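Local coordinates for S-M checkpoint control protein RAD4 (Schizosaccharomyces pombe, PDB 4BMD), which couples DNA replication to mitosis as an essential checkpoint adaptor, represented here by its third and fourth BRCT domains, at residues T17-E22 with E44-T49; Y21-T26 with V54-F59; I50-I55 with S68-N73. All blocks are in the same frame, centred on the assembly; numbering follows the deposited sequence.

In the fold
All three contacts belong to the third BRCT domain and meet on its four-stranded parallel sheet, ordered 41-42, 17-20, 52-55, 71-73. Contact 1 packs the loop before strand 52-55 against strand 17-20, contact 2 joins the ends of strands 17-20 and 52-55, and contact 3 pairs strand 52-55 with edge strand 71-73. The centres of contacts 1 and 3 lie about 8 Å apart, those of 1 and 2 about 13 Å, those of 2 and 3 about 12 Å. Segments 17-22 and 21-26 share Y21 and E22, which touch across contact 2 alone; V54 and I55 serve contacts 2 and 3. A probable hydrogen bond, V54 N to Y19 O (2.8 Å), links strands 17-20 and 52-55.

Contact 1 of 3, residues T17-E22 with E44-T49; sequences TFYLYE and EFLSST
Y19 and L46 make the tight half of this contact. One methyl of the leucine, CD2, sits 3.4 Å from the centroid of the Y19 ring and only 7° off the ring normal, a CH-pi contact squarely over the middle of one face. The two side chains cross at about a right angle. L46 meets the ring through its branched end: CD2 lies at much the same distance from most of the ring carbons, and CG follows behind it near CE1 and CZ. Y19 holds its ring there because CG stands anti to the backbone N (chi1 171°), turned toward the loop 44-49. At the rim the carbonyl of E44 comes up near the ring plane, with Y19 CE1 3.7 Å from E44 O.

The other end is looser. T17 and T49 touch without any hydrogen bond between them: the closest approach is T17 OG1 to T49 CG2, 3.3 Å, a hydroxyl against a methyl. T17 is buried, whereas the loop side of the contact, T49 and the residues E44 to L46, is largely open to solvent. A weak bond from T49 N to S47 OG, 3.3 Å, lies within the loop.

Within the BRCT fold, strand 17-20 runs between strands 41-42 and 52-55. Y19 also packs on I50, V53 and F67, on the sheet side that this loop overlies, while F18 and L20 reach helix 25-36 on the other.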
loop_
_atom_site.group_PDB
_atom_site.type_symbol
_atom_site.label_atom_id
_atom_site.label_comp_id
_atom_site.label_asym_id
_atom_site.label_seq_id
_atom_site.Cartn_x
_atom_site.Cartn_y
_atom_site.Cartn_z
ATOM N N THR A 17 -18.374 9.925 10.241
ATOM C CA THR A 17 -17.896 11.238 9.829
ATOM C C THR A 17 -16.393 11.193 9.576
ATOM O O THR A 17 -15.631 10.667 10.391
ATOM C CB THR A 17 -18.208 12.314 10.884
ATOM O OG1 THR A 17 -19.582 12.214 11.277
ATOM C CG2 THR A 17 -17.944 13.704 10.324
ATOM N N PHE A 18 -15.970 11.744 8.443
ATOM C CA PHE A 18 -14.570 11.693 8.044
ATOM C C PHE A 18 -13.922 13.072 8.018
ATOM O O PHE A 18 -14.574 14.074 7.725
ATOM C CB PHE A 18 -14.431 11.025 6.672
ATOM C CG PHE A 18 -14.865 9.588 6.651
ATOM C CD1 PHE A 18 -16.186 9.251 6.403
ATOM C CD2 PHE A 18 -13.952 8.572 6.879
ATOM C CE1 PHE A 18 -16.588 7.929 6.384
ATOM C CE2 PHE A 18 -14.348 7.248 6.862
ATOM C CZ PHE A 18 -15.668 6.926 6.614
ATOM N N TYR A 19 -12.631 13.106 8.328
ATOM C CA TYR A 19 -11.850 14.336 8.300
ATOM C C TYR A 19 -10.706 14.183 7.303
ATOM O O TYR A 19 -9.786 13.394 7.519
ATOM C CB TYR A 19 -11.312 14.644 9.698
ATOM C CG TYR A 19 -10.313 15.780 9.770
ATOM C CD1 TYR A 19 -10.736 17.095 9.913
ATOM C CD2 TYR A 19 -8.945 15.534 9.722
ATOM C CE1 TYR A 19 -9.825 18.134 9.990
ATOM C CE2 TYR A 19 -8.029 16.565 9.798
ATOM C CZ TYR A 19 -8.473 17.863 9.932
ATOM O OH TYR A 19 -7.560 18.892 10.010
ATOM N N LEU A 20 -10.770 14.937 6.209
ATOM C CA LEU A 20 -9.770 14.844 5.152
ATOM C C LEU A 20 -8.644 15.847 5.383
ATOM O O LEU A 20 -8.880 17.052 5.454
ATOM C CB LEU A 20 -10.417 15.081 3.787
ATOM C CG LEU A 20 -11.727 14.331 3.530
ATOM C CD1 LEU A 20 -12.249 14.627 2.132
ATOM C CD2 LEU A 20 -11.555 12.832 3.737
ATOM N N TYR A 21 -7.418 15.344 5.490
ATOM C CA TYR A 21 -6.277 16.181 5.848
ATOM C C TYR A 21 -5.309 16.419 4.692
ATOM O O TYR A 21 -4.775 15.474 4.116
ATOM C CB TYR A 21 -5.530 15.569 7.034
ATOM C CG TYR A 21 -4.305 16.346 7.459
ATOM C CD1 TYR A 21 -4.423 17.508 8.212
ATOM C CD2 TYR A 21 -3.031 15.910 7.118
ATOM C CE1 TYR A 21 -3.306 18.220 8.607
ATOM C CE2 TYR A 21 -1.907 16.613 7.510
ATOM C CZ TYR A 21 -2.050 17.767 8.253
ATOM O OH TYR A 21 -0.933 18.470 8.644
ATOM N N GLU A 22 -5.090 17.693 4.371
ATOM C CA GLU A 22 -4.112 18.113 3.364
ATOM C C GLU A 22 -4.255 17.448 1.997
ATOM O O GLU A 22 -3.260 17.145 1.341
ATOM C CB GLU A 22 -2.683 17.937 3.887
ATOM C CG GLU A 22 -2.297 18.926 4.973
ATOM C CD GLU A 22 -2.380 20.366 4.508
ATOM O OE1 GLU A 22 -1.549 20.769 3.665
ATOM O OE2 GLU A 22 -3.276 21.095 4.983
ATOM N N GLU A 44 -14.677 19.558 8.495
ATOM C CA GLU A 44 -13.367 20.191 8.404
ATOM C C GLU A 44 -12.833 20.539 9.789
ATOM O O GLU A 44 -11.830 21.241 9.923
ATOM C CB GLU A 44 -13.425 21.438 7.519
ATOM C CG GLU A 44 -13.812 21.145 6.078
ATOM C CD GLU A 44 -13.708 22.361 5.178
ATOM O OE1 GLU A 44 -13.264 23.425 5.655
ATOM O OE2 GLU A 44 -14.072 22.250 3.987
ATOM N N PHE A 45 -13.509 20.038 10.817
ATOM C CA PHE A 45 -13.086 20.267 12.192
ATOM C C PHE A 45 -12.816 18.948 12.897
ATOM O O PHE A 45 -13.496 17.950 12.653
ATOM C CB PHE A 45 -14.157 21.037 12.964
ATOM C CG PHE A 45 -14.764 22.172 12.195
ATOM C CD1 PHE A 45 -14.045 23.330 11.960
ATOM C CD2 PHE A 45 -16.058 22.081 11.716
ATOM C CE1 PHE A 45 -14.605 24.376 11.255
ATOM C CE2 PHE A 45 -16.623 23.123 11.011
ATOM C CZ PHE A 45 -15.898 24.270 10.782
ATOM N N LEU A 46 -11.822 18.950 13.776
ATOM C CA LEU A 46 -11.557 17.799 14.623
ATOM C C LEU A 46 -12.419 17.875 15.879
ATOM O O LEU A 46 -12.301 18.812 16.668
ATOM C CB LEU A 46 -10.075 17.736 14.996
ATOM C CG LEU A 46 -9.102 17.455 13.852
ATOM C CD1 LEU A 46 -7.663 17.509 14.345
ATOM C CD2 LEU A 46 -9.406 16.105 13.220
ATOM N N SER A 47 -13.291 16.889 16.051
ATOM C CA SER A 47 -14.157 16.822 17.221
ATOM C C SER A 47 -14.523 15.372 17.508
ATOM O O SER A 47 -14.119 14.470 16.777
ATOM C CB SER A 47 -15.426 17.644 17.001
ATOM O OG SER A 47 -16.277 17.022 16.054
ATOM N N SER A 48 -15.301 15.156 18.562
ATOM C CA SER A 48 -15.714 13.810 18.953
ATOM C C SER A 48 -16.557 13.130 17.876
ATOM O O SER A 48 -16.699 11.909 17.867
ATOM C CB SER A 48 -16.479 13.850 20.278
ATOM O OG SER A 48 -17.587 14.731 20.203
ATOM N N THR A 49 -17.112 13.931 16.971
ATOM C CA THR A 49 -17.922 13.420 15.872
ATOM C C THR A 49 -17.078 12.606 14.890
ATOM O O THR A 49 -17.545 11.612 14.331
ATOM C CB THR A 49 -18.617 14.571 15.114
ATOM O OG1 THR A 49 -19.381 15.359 16.036
ATOM C CG2 THR A 49 -19.538 14.030 14.032
#

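Contact 2 of 3, residues Y21-T26 with V54-F59; sequences YEFPNT and VIPHYF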
loop_
_atom_site.group_PDB
_atom_site.type_symbol
_atom_site.label_atom_id
_atom_site.label_comp_id
_atom_site.label_asym_id
_atom_site.label_seq_id
_atom_site.Cartn_x
_atom_site.Cartn_y
_atom_site.Cartn_z
ATOM N N TYR A 21 -7.418 15.344 5.490
ATOM C CA TYR A 21 -6.277 16.181 5.848
ATOM C C TYR A 21 -5.309 16.419 4.692
ATOM O O TYR A 21 -4.775 15.474 4.116
ATOM C CB TYR A 21 -5.530 15.569 7.034
ATOM C CG TYR A 21 -4.305 16.346 7.459
ATOM C CD1 TYR A 21 -4.423 17.508 8.212
ATOM C CD2 TYR A 21 -3.031 15.910 7.118
ATOM C CE1 TYR A 21 -3.306 18.220 8.607
ATOM C CE2 TYR A 21 -1.907 16.613 7.510
ATOM C CZ TYR A 21 -2.050 17.767 8.253
ATOM O OH TYR A 21 -0.933 18.470 8.644
ATOM N N GLU A 22 -5.090 17.693 4.371
ATOM C CA GLU A 22 -4.112 18.113 3.364
ATOM C C GLU A 22 -4.255 17.448 1.997
ATOM O O GLU A 22 -3.260 17.145 1.341
ATOM C CB GLU A 22 -2.683 17.937 3.887
ATOM C CG GLU A 22 -2.297 18.926 4.973
ATOM C CD GLU A 22 -2.380 20.366 4.508
ATOM O OE1 GLU A 22 -1.549 20.769 3.665
ATOM O OE2 GLU A 22 -3.276 21.095 4.983
ATOM N N PHE A 23 -5.492 17.223 1.568
ATOM C CA PHE A 23 -5.742 16.749 0.215
ATOM C C PHE A 23 -5.804 17.938 -0.739
ATOM O O PHE A 23 -6.275 19.012 -0.363
ATOM C CB PHE A 23 -7.048 15.956 0.147
ATOM C CG PHE A 23 -6.916 14.527 0.587
ATOM C CD1 PHE A 23 -6.547 13.542 -0.316
ATOM C CD2 PHE A 23 -7.172 14.164 1.900
ATOM C CE1 PHE A 23 -6.428 12.225 0.083
ATOM C CE2 PHE A 23 -7.056 12.847 2.304
ATOM C CZ PHE A 23 -6.684 11.876 1.395
ATOM N N PRO A 24 -5.316 17.756 -1.975
ATOM C CA PRO A 24 -5.411 18.817 -2.983
ATOM C C PRO A 24 -6.867 19.052 -3.367
ATOM O O PRO A 24 -7.661 18.113 -3.320
ATOM C CB PRO A 24 -4.626 18.247 -4.167
ATOM C CG PRO A 24 -4.686 16.770 -3.985
ATOM C CD PRO A 24 -4.661 16.547 -2.503
ATOM N N ASN A 25 -7.201 20.286 -3.737
ATOM C CA ASN A 25 -8.583 20.684 -4.007
ATOM C C ASN A 25 -9.340 19.767 -4.966
ATOM O O ASN A 25 -10.519 19.477 -4.757
ATOM C CB ASN A 25 -8.635 22.127 -4.514
ATOM C CG ASN A 25 -8.284 23.135 -3.438
ATOM O OD1 ASN A 25 -8.476 22.880 -2.249
ATOM N ND2 ASN A 25 -7.770 24.288 -3.851
ATOM N N THR A 26 -8.658 19.313 -6.012
ATOM C CA THR A 26 -9.268 18.433 -7.001
ATOM C C THR A 26 -9.666 17.098 -6.382
ATOM O O THR A 26 -10.770 16.599 -6.607
ATOM C CB THR A 26 -8.316 18.173 -8.183
ATOM O OG1 THR A 26 -7.912 19.423 -8.757
ATOM C CG2 THR A 26 -9.002 17.328 -9.247
ATOM N N VAL A 54 -8.444 10.921 7.428
ATOM C CA VAL A 54 -7.920 10.413 6.165
ATOM C C VAL A 54 -6.734 11.233 5.661
ATOM O O VAL A 54 -6.802 12.460 5.569
ATOM C CB VAL A 54 -9.017 10.358 5.086
ATOM C CG1 VAL A 54 -8.490 9.686 3.827
ATOM C CG2 VAL A 54 -10.236 9.618 5.615
ATOM N N ILE A 55 -5.648 10.536 5.338
ATOM C CA ILE A 55 -4.413 11.154 4.871
ATOM C C ILE A 55 -4.153 10.699 3.437
ATOM O O ILE A 55 -4.497 9.577 3.080
ATOM C CB ILE A 55 -3.229 10.711 5.761
ATOM C CG1 ILE A 55 -3.568 10.918 7.239
ATOM C CG2 ILE A 55 -1.951 11.448 5.403
ATOM C CD1 ILE A 55 -3.823 12.357 7.613
ATOM N N PRO A 56 -3.577 11.572 2.596
ATOM C CA PRO A 56 -3.144 11.078 1.284
ATOM C C PRO A 56 -2.046 10.026 1.432
ATOM O O PRO A 56 -1.196 10.146 2.315
ATOM C CB PRO A 56 -2.605 12.337 0.588
ATOM C CG PRO A 56 -2.413 13.348 1.679
ATOM C CD PRO A 56 -3.452 13.034 2.702
ATOM N N HIS A 57 -2.075 9.006 0.579
ATOM C CA HIS A 57 -1.143 7.884 0.686
ATOM C C HIS A 57 0.310 8.299 0.467
ATOM O O HIS A 57 1.232 7.621 0.920
ATOM C CB HIS A 57 -1.522 6.775 -0.301
ATOM C CG HIS A 57 -1.344 7.158 -1.737
ATOM N ND1 HIS A 57 -2.381 7.617 -2.519
ATOM C CD2 HIS A 57 -0.248 7.149 -2.534
ATOM C CE1 HIS A 57 -1.933 7.875 -3.736
ATOM N NE2 HIS A 57 -0.642 7.600 -3.771
ATOM N N TYR A 58 0.507 9.416 -0.227
ATOM C CA TYR A 58 1.845 9.891 -0.558
ATOM C C TYR A 58 2.383 10.885 0.466
ATOM O O TYR A 58 3.506 11.372 0.337
ATOM C CB TYR A 58 1.854 10.523 -1.952
ATOM C CG TYR A 58 0.765 11.550 -2.161
ATOM C CD1 TYR A 58 0.957 12.879 -1.806
ATOM C CD2 TYR A 58 -0.455 11.191 -2.718
ATOM C CE1 TYR A 58 -0.036 13.819 -1.996
ATOM C CE2 TYR A 58 -1.455 12.124 -2.911
ATOM C CZ TYR A 58 -1.240 13.437 -2.548
ATOM O OH TYR A 58 -2.233 14.370 -2.740
ATOM N N PHE A 59 1.579 11.187 1.479
ATOM C CA PHE A 59 1.979 12.142 2.506
ATOM C C PHE A 59 3.000 11.517 3.453
ATOM O O PHE A 59 2.761 10.444 4.007
ATOM C CB PHE A 59 0.757 12.625 3.289
ATOM C CG PHE A 59 0.956 13.950 3.973
ATOM C CD1 PHE A 59 1.633 14.030 5.179
ATOM C CD2 PHE A 59 0.462 15.116 3.409
ATOM C CE1 PHE A 59 1.817 15.248 5.809
ATOM C CE2 PHE A 59 0.642 16.336 4.032
ATOM C CZ PHE A 59 1.320 16.403 5.234
#
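The rings of Y21, F23 and F59 carry this contact. P56 CD lies over one face of the F23 ring, 3.8 Å from its centroid in a CH-pi contact offset toward the rim, while V54 O comes in near the ring plane at the edge, 3.3 Å from F23 CE2. Y21 and F59 form an edge-to-face pair: the edge of Y21 is directed at the face of F59, with centroids 5.7 Å apart and planes at 64°. E22 CG rests over one face of the Y21 ring, offset toward its rim.

This is the C-terminal end of the parallel sheet of a BRCT domain, where strand 17-20 leads through Y21-P24 into helix 25-36 and strand 52-55 passes into the type I turn P56-F59. One hydrogen bond joins the two backbones, Y21 N to V54 O at 3.0 Å, and it is nearly straight, with an angle of 162° at the hydrogen.

Side chains fill in around it. The F23 ring touches V54 CG1 through CZ, and on its helix side it packs on V28 and L31. An alanine in place of F23 would probably leave the P56 ring and V54 CG1 without their aromatic partner and open a gap between this turn and helix 25-36. Y21, its CG anti to the backbone N (chi1 178°), lies side by side with I55, pointing the same way, and meets its CD1 methyl at CD2. E22 CB and CG lie against F59 CE2, although the carboxylate leads away from the turn.

Farther out, P24 and Y58 reach toward each other tip to tip: the Y58 OH stands 3.3 Å from P24 CD, immediately before helix 25-36 begins.

Contact 3 of 3, residues I50-I55 with S68-N73; sequences IDFVVI and SFPTVN
V53 and T71, V54 and V72, and I55 and N73 pair in parallel register, joining strand 52-55 to edge strand 71-73 of the BRCT sheet. Three backbone hydrogen bonds hold them. V53 N donates to P70 O at 3.1 Å. V72 N returns a bond to V53 O, almost straight at 171°. I55 N then gives to V72 O at 2.9 Å, more bent at the hydrogen, 152°. Longer CA-H...O contacts run between the bonds, T71 CA to V53 O and V54 CA to V72 O among them.

Apolar packing divides between the two faces. On the face of V53, T71 and I55, the CG1 of I55 meets the T71 CG2 methyl at 3.6 Å, while V53 CG2 presses on F69 CB and crosses that side chain at about a right angle. I50, just ahead of strand 52-55, lies over one face of the F69 ring: I50 CB is 4.2 Å from the ring centroid, a CH-pi contact, and CG2 stands above the rim. On the opposite face the V54 and V72 methyls come together more loosely. F52 CD1 meets P70 CG at 4.0 Å.

The polar side chains are engaged beyond the pairing. D51 OD2 accepts from T17 N. N73, its CG between the backbone N and the carbonyl carbon (chi1 60°), caps helix 74-82: OD1 accepts weak bonds from W75 N and W76 N, while ND2 bonds to L94 O. Backbone bonds thus fix the register, and hydrocarbon packing is closer on the V53, I55 and T71 side than between V54 and V72; side-chain bonds tie the pair to strand 17-20 through D51, to L94 through N73 ND2, and only weakly to helix 74-82 through OD1.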
loop_
_atom_site.group_PDB
_atom_site.type_symbol
_atom_site.label_atom_id
_atom_site.label_comp_id
_atom_site.label_asym_id
_atom_site.label_seq_id
_atom_site.Cartn_x
_atom_site.Cartn_y
_atom_site.Cartn_z
ATOM N N ILE A 50 -15.832 13.032 14.696
ATOM C CA ILE A 50 -14.927 12.394 13.742
ATOM C C ILE A 50 -14.689 10.917 14.046
ATOM O O ILE A 50 -14.321 10.553 15.164
ATOM C CB ILE A 50 -13.567 13.120 13.689
ATOM C CG1 ILE A 50 -13.752 14.572 13.246
ATOM C CG2 ILE A 50 -12.611 12.398 12.750
ATOM C CD1 ILE A 50 -14.381 14.713 11.876
ATOM N N ASP A 51 -14.904 10.072 13.042
ATOM C CA ASP A 51 -14.671 8.640 13.180
ATOM C C ASP A 51 -13.305 8.244 12.631
ATOM O O ASP A 51 -12.601 7.434 13.229
ATOM C CB ASP A 51 -15.768 7.841 12.476
ATOM C CG ASP A 51 -17.123 8.009 13.133
ATOM O OD1 ASP A 51 -17.391 7.303 14.129
ATOM O OD2 ASP A 51 -17.919 8.843 12.653
ATOM N N PHE A 52 -12.933 8.815 11.490
ATOM C CA PHE A 52 -11.647 8.512 10.871
ATOM C C PHE A 52 -10.983 9.758 10.300
ATOM O O PHE A 52 -11.647 10.619 9.723
ATOM C CB PHE A 52 -11.811 7.474 9.757
ATOM C CG PHE A 52 -12.278 6.132 10.240
ATOM C CD1 PHE A 52 -11.377 5.216 10.756
ATOM C CD2 PHE A 52 -13.617 5.783 10.170
ATOM C CE1 PHE A 52 -11.803 3.978 11.198
ATOM C CE2 PHE A 52 -14.050 4.547 10.611
ATOM C CZ PHE A 52 -13.141 3.643 11.126
ATOM N N VAL A 53 -9.668 9.846 10.467
ATOM C CA VAL A 53 -8.878 10.882 9.816
ATOM C C VAL A 53 -8.220 10.290 8.575
ATOM O O VAL A 53 -7.529 9.275 8.656
ATOM C CB VAL A 53 -7.795 11.448 10.754
ATOM C CG1 VAL A 53 -6.838 12.345 9.983
ATOM C CG2 VAL A 53 -8.435 12.205 11.909
ATOM N N VAL A 54 -8.444 10.921 7.428
ATOM C CA VAL A 54 -7.920 10.413 6.165
ATOM C C VAL A 54 -6.734 11.233 5.661
ATOM O O VAL A 54 -6.802 12.460 5.569
ATOM C CB VAL A 54 -9.017 10.358 5.086
ATOM C CG1 VAL A 54 -8.490 9.686 3.827
ATOM C CG2 VAL A 54 -10.236 9.618 5.615
ATOM N N ILE A 55 -5.648 10.536 5.338
ATOM C CA ILE A 55 -4.413 11.154 4.871
ATOM C C ILE A 55 -4.153 10.699 3.437
ATOM O O ILE A 55 -4.497 9.577 3.080
ATOM C CB ILE A 55 -3.229 10.711 5.761
ATOM C CG1 ILE A 55 -3.568 10.918 7.239
ATOM C CG2 ILE A 55 -1.951 11.448 5.403
ATOM C CD1 ILE A 55 -3.823 12.357 7.613
ATOM N N SER A 68 -5.768 12.401 17.553
ATOM C CA SER A 68 -6.404 11.640 18.620
ATOM C C SER A 68 -7.548 10.802 18.058
ATOM O O SER A 68 -8.541 10.550 18.738
ATOM C CB SER A 68 -6.914 12.576 19.716
ATOM O OG SER A 68 -5.852 13.330 20.274
ATOM N N PHE A 69 -7.392 10.379 16.808
ATOM C CA PHE A 69 -8.393 9.586 16.112
ATOM C C PHE A 69 -7.688 8.491 15.327
ATOM O O PHE A 69 -6.506 8.622 15.010
ATOM C CB PHE A 69 -9.186 10.472 15.150
ATOM C CG PHE A 69 -9.806 11.673 15.800
ATOM C CD1 PHE A 69 -11.072 11.601 16.352
ATOM C CD2 PHE A 69 -9.122 12.878 15.858
ATOM C CE1 PHE A 69 -11.645 12.702 16.951
ATOM C CE2 PHE A 69 -9.692 13.985 16.458
ATOM C CZ PHE A 69 -10.955 13.898 17.004
ATOM N N PRO A 70 -8.403 7.397 15.017
ATOM C CA PRO A 70 -7.816 6.380 14.138
ATOM C C PRO A 70 -7.490 6.978 12.774
ATOM O O PRO A 70 -8.351 7.589 12.139
ATOM C CB PRO A 70 -8.923 5.325 14.022
ATOM C CG PRO A 70 -10.169 6.001 14.476
ATOM C CD PRO A 70 -9.745 7.015 15.486
ATOM N N THR A 71 -6.246 6.808 12.341
ATOM C CA THR A 71 -5.763 7.444 11.126
ATOM C C THR A 71 -5.513 6.430 10.016
ATOM O O THR A 71 -4.827 5.430 10.218
ATOM C CB THR A 71 -4.467 8.229 11.399
ATOM O OG1 THR A 71 -4.726 9.262 12.357
ATOM C CG2 THR A 71 -3.939 8.853 10.122
ATOM N N VAL A 72 -6.084 6.695 8.846
ATOM C CA VAL A 72 -5.905 5.834 7.682
ATOM C C VAL A 72 -5.626 6.685 6.449
ATOM O O VAL A 72 -5.794 7.904 6.481
ATOM C CB VAL A 72 -7.164 4.991 7.407
ATOM C CG1 VAL A 72 -7.477 4.083 8.586
ATOM C CG2 VAL A 72 -8.347 5.895 7.098
ATOM N N ASN A 73 -5.195 6.048 5.365
ATOM C CA ASN A 73 -5.093 6.748 4.088
ATOM C C ASN A 73 -6.304 6.466 3.204
ATOM O O ASN A 73 -7.172 5.676 3.576
ATOM C CB ASN A 73 -3.770 6.448 3.364
ATOM C CG ASN A 73 -3.583 4.976 3.043
ATOM O OD1 ASN A 73 -4.541 4.248 2.783
ATOM N ND2 ASN A 73 -2.332 4.531 3.053
#